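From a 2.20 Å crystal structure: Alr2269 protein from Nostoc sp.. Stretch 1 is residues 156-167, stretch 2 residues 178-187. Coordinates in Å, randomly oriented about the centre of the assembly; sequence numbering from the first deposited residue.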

ATOM      1  N   VAL A 156     -22.334 -13.644   4.370  1.00 47.26           N
ATOM      2  CA  VAL A 156     -22.632 -15.049   4.575  1.00 47.42           C
ATOM      3  C   VAL A 156     -21.590 -15.762   5.448  1.00 46.91           C
ATOM      4  O   VAL A 156     -21.787 -16.914   5.779  1.00 47.95           O
ATOM      5  N   LEU A 157     -20.486 -15.110   5.808  1.00 45.92           N
ATOM      6  CA  LEU A 157     -19.482 -15.763   6.658  1.00 45.66           C
ATOM      7  C   LEU A 157     -19.661 -15.377   8.124  1.00 47.25           C
ATOM      8  O   LEU A 157     -20.202 -14.308   8.432  1.00 47.65           O
ATOM      9  N   PRO A 158     -19.195 -16.242   9.035  1.00 48.50           N
ATOM     10  CA  PRO A 158     -19.318 -15.886  10.447  1.00 50.43           C
ATOM     11  C   PRO A 158     -18.797 -14.471  10.713  1.00 50.21           C
ATOM     12  O   PRO A 158     -17.886 -13.991  10.021  1.00 48.59           O
ATOM     13  N   GLN A 159     -19.385 -13.816  11.707  1.00 51.93           N
ATOM     14  CA  GLN A 159     -19.060 -12.430  12.042  1.00 51.83           C
ATOM     15  C   GLN A 159     -17.587 -12.264  12.360  1.00 49.66           C
ATOM     16  O   GLN A 159     -16.993 -11.220  12.097  1.00 48.71           O
ATOM     17  N   ALA A 160     -16.994 -13.304  12.924  1.00 48.91           N
ATOM     18  CA  ALA A 160     -15.647 -13.199  13.452  1.00 47.69           C
ATOM     19  C   ALA A 160     -14.581 -13.656  12.462  1.00 44.73           C
ATOM     20  O   ALA A 160     -13.423 -13.693  12.815  1.00 44.14           O
ATOM     21  N   THR A 161     -14.949 -13.999  11.228  1.00 43.41           N
ATOM     22  CA  THR A 161     -13.939 -14.536  10.287  1.00 41.52           C
ATOM     23  C   THR A 161     -12.881 -13.513   9.850  1.00 39.59           C
ATOM     24  O   THR A 161     -11.724 -13.878   9.697  1.00 39.08           O
ATOM     25  N   ALA A 162     -13.243 -12.241   9.715  1.00 38.97           N
ATOM     26  CA  ALA A 162     -12.240 -11.199   9.423  1.00 38.16           C
ATOM     27  C   ALA A 162     -11.159 -11.156  10.530  1.00 38.69           C
ATOM     28  O   ALA A 162      -9.967 -11.185  10.241  1.00 37.70           O
ATOM     29  N   ASP A 163     -11.583 -11.115  11.790  1.00 40.27           N
ATOM     30  CA  ASP A 163     -10.640 -11.151  12.928  1.00 41.80           C
ATOM     31  C   ASP A 163      -9.776 -12.409  12.943  1.00 41.75           C
ATOM     32  O   ASP A 163      -8.585 -12.319  13.141  1.00 40.99           O
ATOM     33  N   GLU A 164     -10.363 -13.575  12.697  1.00 42.68           N
ATOM     34  CA  GLU A 164      -9.588 -14.831  12.719  1.00 44.22           C
ATOM     35  C   GLU A 164      -8.444 -14.789  11.708  1.00 42.53           C
ATOM     36  O   GLU A 164      -7.341 -15.226  11.993  1.00 43.23           O
ATOM     37  N   ILE A 165      -8.707 -14.242  10.529  1.00 40.93           N
ATOM     38  CA  ILE A 165      -7.690 -14.213   9.474  1.00 40.22           C
ATOM     39  C   ILE A 165      -6.675 -13.094   9.664  1.00 40.02           C
ATOM     40  O   ILE A 165      -5.506 -13.297   9.456  1.00 40.29           O
ATOM     41  N   PHE A 166      -7.138 -11.916  10.054  1.00 40.22           N
ATOM     42  CA  PHE A 166      -6.313 -10.711  10.038  1.00 40.64           C
ATOM     43  C   PHE A 166      -5.756 -10.317  11.429  1.00 43.23           C
ATOM     44  O   PHE A 166      -4.860  -9.480  11.528  1.00 43.54           O
ATOM     45  N   ARG A 167      -6.276 -10.949  12.482  1.00 45.60           N
ATOM     46  CA  ARG A 167      -5.917 -10.661  13.883  1.00 48.68           C
ATOM     47  C   ARG A 167      -4.423 -10.426  14.101  1.00 49.00           C
ATOM     48  O   ARG A 167      -4.020  -9.450  14.726  1.00 49.88           O
ATOM     49  N   ASP A 178       0.795  -7.996   3.162  1.00 40.17           N
ATOM     50  CA  ASP A 178       0.324  -8.921   4.187  1.00 39.96           C
ATOM     51  C   ASP A 178      -1.202  -8.920   4.204  1.00 38.09           C
ATOM     52  O   ASP A 178      -1.819  -9.952   4.432  1.00 37.34           O
ATOM     53  N   LEU A 179      -1.804  -7.758   3.961  1.00 36.86           N
ATOM     54  CA  LEU A 179      -3.256  -7.672   3.815  1.00 35.79           C
ATOM     55  C   LEU A 179      -3.737  -8.578   2.662  1.00 35.68           C
ATOM     56  O   LEU A 179      -4.699  -9.342   2.815  1.00 34.43           O
ATOM     57  N   GLN A 180      -3.082  -8.475   1.517  1.00 36.06           N
ATOM     58  CA  GLN A 180      -3.466  -9.274   0.361  1.00 36.65           C
ATOM     59  C   GLN A 180      -3.345 -10.787   0.600  1.00 36.69           C
ATOM     60  O   GLN A 180      -4.118 -11.579   0.045  1.00 35.57           O
ATOM     61  N   GLU A 181      -2.379 -11.200   1.406  1.00 37.19           N
ATOM     62  CA  GLU A 181      -2.266 -12.622   1.723  1.00 38.49           C
ATOM     63  C   GLU A 181      -3.501 -13.055   2.510  1.00 36.70           C
ATOM     64  O   GLU A 181      -4.108 -14.070   2.217  1.00 36.96           O
ATOM     65  N   GLY A 182      -3.887 -12.248   3.484  1.00 35.16           N
ATOM     66  CA  GLY A 182      -5.113 -12.489   4.230  1.00 34.67           C
ATOM     67  C   GLY A 182      -6.366 -12.513   3.360  1.00 33.70           C
ATOM     68  O   GLY A 182      -7.284 -13.313   3.606  1.00 32.88           O
ATOM     69  N   ILE A 183      -6.395 -11.653   2.342  1.00 32.45           N
ATOM     70  CA  ILE A 183      -7.508 -11.585   1.401  1.00 31.78           C
ATOM     71  C   ILE A 183      -7.630 -12.888   0.622  1.00 31.95           C
ATOM     72  O   ILE A 183      -8.714 -13.402   0.393  1.00 31.11           O
ATOM     73  N   LYS A 184      -6.495 -13.433   0.232  1.00 33.90           N
ATOM     74  CA  LYS A 184      -6.452 -14.725  -0.438  1.00 34.94           C
ATOM     75  C   LYS A 184      -7.004 -15.831   0.462  1.00 34.35           C
ATOM     76  O   LYS A 184      -7.717 -16.725   0.012  1.00 33.91           O
ATOM     77  N   GLU A 185      -6.639 -15.783   1.735  1.00 34.20           N
ATOM     78  CA  GLU A 185      -7.176 -16.743   2.696  1.00 34.53           C
ATOM     79  C   GLU A 185      -8.711 -16.565   2.867  1.00 32.85           C
ATOM     80  O   GLU A 185      -9.436 -17.546   2.897  1.00 32.46           O
ATOM     81  N   LEU A 186      -9.201 -15.321   2.912  1.00 31.36           N
ATOM     82  CA  LEU A 186     -10.660 -15.027   2.931  1.00 30.98           C
ATOM     83  C   LEU A 186     -11.384 -15.647   1.729  1.00 30.58           C
ATOM     84  O   LEU A 186     -12.414 -16.313   1.867  1.00 30.02           O
ATOM     85  N   THR A 187     -10.825 -15.393   0.549  1.00 29.88           N
ATOM     86  CA  THR A 187     -11.324 -15.932  -0.705  1.00 30.65           C
ATOM     87  C   THR A 187     -11.472 -17.442  -0.667  1.00 30.84           C
ATOM     88  O   THR A 187     -12.502 -17.978  -1.068  1.00 29.96           O
TER

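This is a small, largely apolar contact with no hydrogen bond across it, in which a short helix and the loop before it lay four side chains against a longer helix that offers a glycine at the point of closest backbone approach. Together the two stretches bury 370 Å². The helix axes, at 130° and 9.7 Å apart at their nearest, bring the CA atoms of Ile165 and Gly182 to 6.1 Å.

Gly182 sets the first rule. A CB there would point toward stretch 1 and sit 2.3 Å from Phe166 CE1, a clash, so the bare backbone makes room for the ring. Phe166 (chi1 m, chi2 -78°) leaves its backbone sideways, but its end comes nearer, bringing CZ to 3.4 Å from Gly182 C. The edge of the ring meets the Leu179 carbonyl, with CE1 3.5 Å from Leu179 O, an oxygen already accepting the helical hydrogen bond from Ile183 N. Leu179, in the t, p rotamer, adds its CD1 at 3.6 Å from Phe166 CE1, while Ile183 points away yet still places CG1 4.1 Å from Phe166 CZ.

Ile165 points toward stretch 2, as m, t. Its CG2 lies 3.5 Å from Gly182 O and 4.0 Å from Glu185 CD, and its CD1 reaches 3.7 Å from Leu186 CA. Glu185, extended as t, t, thus lends carbon contact at an exposed margin rather than a polar partner.

Leu186, with chi1 off-rotamer at -140°, links helix and loop: its CG is 4.1 Å from Ile165 CD1, and its CD2 is 3.7 Å from CD1 of Leu157, an m, t leucine whose CA-to-CB bond points toward stretch 2. Thr161, with chi1 off-rotamer at 140°, also points in, its OG1 4.1 Å from Leu186 CD2, but this buried hydroxyl has no polar partner anywhere in the model. Packing, not polar pairing, defines the contact.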

ATOM      1  CB  VAL A 156     -22.782 -15.819   3.247  1.00 46.87           C
ATOM      2  CG1 VAL A 156     -23.814 -15.122   2.334  1.00 46.88           C
ATOM      3  CG2 VAL A 156     -21.430 -15.988   2.564  1.00 44.46           C
ATOM      4  CB  LEU A 157     -18.060 -15.447   6.194  1.00 43.72           C
ATOM      5  CG  LEU A 157     -17.605 -16.100   4.888  1.00 42.75           C
ATOM      6  CD1 LEU A 157     -16.178 -15.672   4.560  1.00 40.31           C
ATOM      7  CD2 LEU A 157     -17.741 -17.636   4.938  1.00 43.67           C
ATOM      8  CB  PRO A 158     -18.468 -16.943  11.163  1.00 51.17           C
ATOM      9  CG  PRO A 158     -18.385 -18.102  10.237  1.00 50.04           C
ATOM     10  CD  PRO A 158     -18.529 -17.546   8.834  1.00 48.39           C
ATOM     11  CB  GLN A 159     -19.896 -11.962  13.251  1.00 55.42           C
ATOM     12  CG  GLN A 159     -19.712 -10.470  13.612  1.00 58.04           C
ATOM     13  CD  GLN A 159     -18.817 -10.251  14.818  1.00 60.74           C
ATOM     14  OE1 GLN A 159     -19.276 -10.308  15.950  1.00 66.38           O
ATOM     15  NE2 GLN A 159     -17.541  -9.978  14.577  1.00 60.97           N
ATOM     16  CB  ALA A 160     -15.549 -14.006  14.769  1.00 49.56           C
ATOM     17  CB  THR A 161     -14.533 -15.390   9.095  1.00 41.38           C
ATOM     18  OG1 THR A 161     -13.840 -15.102   7.862  1.00 40.10           O
ATOM     19  CG2 THR A 161     -16.019 -15.197   8.933  1.00 41.56           C
ATOM     20  CB  ALA A 162     -12.903  -9.833   9.251  1.00 38.04           C
ATOM     21  CB  ASP A 163     -11.377 -11.023  14.274  1.00 44.03           C
ATOM     22  CG  ASP A 163     -12.055  -9.663  14.449  1.00 46.15           C
ATOM     23  OD1 ASP A 163     -11.567  -8.647  13.886  1.00 43.07           O
ATOM     24  OD2 ASP A 163     -13.081  -9.614  15.169  1.00 50.53           O
ATOM     25  CB  GLU A 164     -10.463 -16.077  12.452  1.00 45.37           C
ATOM     26  CG  GLU A 164     -11.837 -16.041  13.098  1.00 49.73           C
ATOM     27  CD  GLU A 164     -12.594 -17.382  13.069  1.00 55.45           C
ATOM     28  OE1 GLU A 164     -12.339 -18.224  12.168  1.00 57.42           O
ATOM     29  OE2 GLU A 164     -13.469 -17.574  13.946  1.00 57.76           O
ATOM     30  CB  ILE A 165      -8.325 -14.072   8.070  1.00 39.04           C
ATOM     31  CG1 ILE A 165      -9.255 -15.261   7.792  1.00 38.87           C
ATOM     32  CG2 ILE A 165      -7.241 -13.996   6.997  1.00 37.13           C
ATOM     33  CD1 ILE A 165     -10.169 -15.037   6.637  1.00 36.50           C
ATOM     34  CB  PHE A 166      -7.127  -9.560   9.418  1.00 39.43           C
ATOM     35  CG  PHE A 166      -7.420  -9.751   7.948  1.00 37.52           C
ATOM     36  CD1 PHE A 166      -6.429  -9.501   6.993  1.00 36.61           C
ATOM     37  CD2 PHE A 166      -8.670 -10.178   7.509  1.00 36.70           C
ATOM     38  CE1 PHE A 166      -6.685  -9.684   5.625  1.00 35.37           C
ATOM     39  CE2 PHE A 166      -8.940 -10.366   6.126  1.00 34.98           C
ATOM     40  CZ  PHE A 166      -7.941 -10.120   5.193  1.00 35.15           C
ATOM     41  CB  ARG A 167      -6.345 -11.833  14.783  1.00 50.69           C
ATOM     42  CG  ARG A 167      -6.701 -11.444  16.174  1.00 55.81           C
ATOM     43  CD  ARG A 167      -6.982 -12.672  17.032  1.00 61.50           C
ATOM     44  NE  ARG A 167      -8.337 -13.203  16.834  1.00 64.34           N
ATOM     45  CZ  ARG A 167      -8.641 -14.459  16.499  1.00 66.80           C
ATOM     46  NH1 ARG A 167      -7.696 -15.378  16.305  1.00 68.41           N
ATOM     47  NH2 ARG A 167      -9.915 -14.804  16.358  1.00 68.14           N
ATOM     48  CB  ASP A 178       0.847  -8.546   5.574  1.00 40.66           C
ATOM     49  CG  ASP A 178       2.370  -8.605   5.677  1.00 44.38           C
ATOM     50  OD1 ASP A 178       3.023  -9.228   4.808  1.00 47.97           O
ATOM     51  OD2 ASP A 178       2.911  -8.010   6.636  1.00 45.78           O
ATOM     52  CB  LEU A 179      -3.742  -6.231   3.587  1.00 35.00           C
ATOM     53  CG  LEU A 179      -5.272  -6.078   3.676  1.00 34.31           C
ATOM     54  CD1 LEU A 179      -5.772  -6.193   5.135  1.00 32.55           C
ATOM     55  CD2 LEU A 179      -5.749  -4.782   3.053  1.00 33.45           C
ATOM     56  CB  GLN A 180      -2.637  -8.895  -0.853  1.00 38.22           C
ATOM     57  CG  GLN A 180      -3.255  -9.351  -2.157  1.00 39.66           C
ATOM     58  CD  GLN A 180      -4.593  -8.660  -2.411  1.00 42.37           C
ATOM     59  OE1 GLN A 180      -4.748  -7.453  -2.156  1.00 42.22           O
ATOM     60  NE2 GLN A 180      -5.562  -9.419  -2.905  1.00 42.15           N
ATOM     61  CB  GLU A 181      -0.981 -12.919   2.499  1.00 40.27           C
ATOM     62  CG  GLU A 181       0.243 -12.983   1.606  1.00 45.05           C
ATOM     63  CD  GLU A 181       0.162 -14.137   0.627  1.00 50.68           C
ATOM     64  OE1 GLU A 181       0.272 -15.308   1.071  1.00 54.16           O
ATOM     65  OE2 GLU A 181      -0.035 -13.873  -0.583  1.00 53.56           O
ATOM     66  CB  ILE A 183      -7.380 -10.372   0.437  1.00 31.85           C
ATOM     67  CG1 ILE A 183      -7.651  -9.070   1.218  1.00 32.10           C
ATOM     68  CG2 ILE A 183      -8.381 -10.526  -0.735  1.00 30.17           C
ATOM     69  CD1 ILE A 183      -7.239  -7.748   0.506  1.00 33.81           C
ATOM     70  CB  LYS A 184      -5.014 -15.066  -0.829  1.00 36.80           C
ATOM     71  CG  LYS A 184      -4.483 -14.210  -1.987  1.00 41.26           C
ATOM     72  CD  LYS A 184      -3.474 -14.963  -2.856  1.00 47.54           C
ATOM     73  CE  LYS A 184      -3.394 -14.374  -4.269  1.00 51.27           C
ATOM     74  NZ  LYS A 184      -4.305 -15.064  -5.255  1.00 53.63           N
ATOM     75  CB  GLU A 185      -6.389 -16.631   4.000  1.00 35.58           C
ATOM     76  CG  GLU A 185      -6.734 -17.670   5.058  1.00 39.36           C
ATOM     77  CD  GLU A 185      -5.807 -17.621   6.268  1.00 41.99           C
ATOM     78  OE1 GLU A 185      -4.739 -16.975   6.201  1.00 45.26           O
ATOM     79  OE2 GLU A 185      -6.146 -18.249   7.289  1.00 46.64           O
ATOM     80  CB  LEU A 186     -10.895 -13.512   2.843  1.00 30.87           C
ATOM     81  CG  LEU A 186     -11.983 -12.801   3.653  1.00 32.73           C
ATOM     82  CD1 LEU A 186     -12.444 -11.497   2.918  1.00 31.13           C
ATOM     83  CD2 LEU A 186     -13.156 -13.685   4.055  1.00 30.28           C
ATOM     84  CB  THR A 187     -10.362 -15.548  -1.850  1.00 31.03           C
ATOM     85  OG1 THR A 187     -10.322 -14.131  -1.950  1.00 34.02           O
ATOM     86  CG2 THR A 187     -10.794 -16.128  -3.167  1.00 31.77           C
TER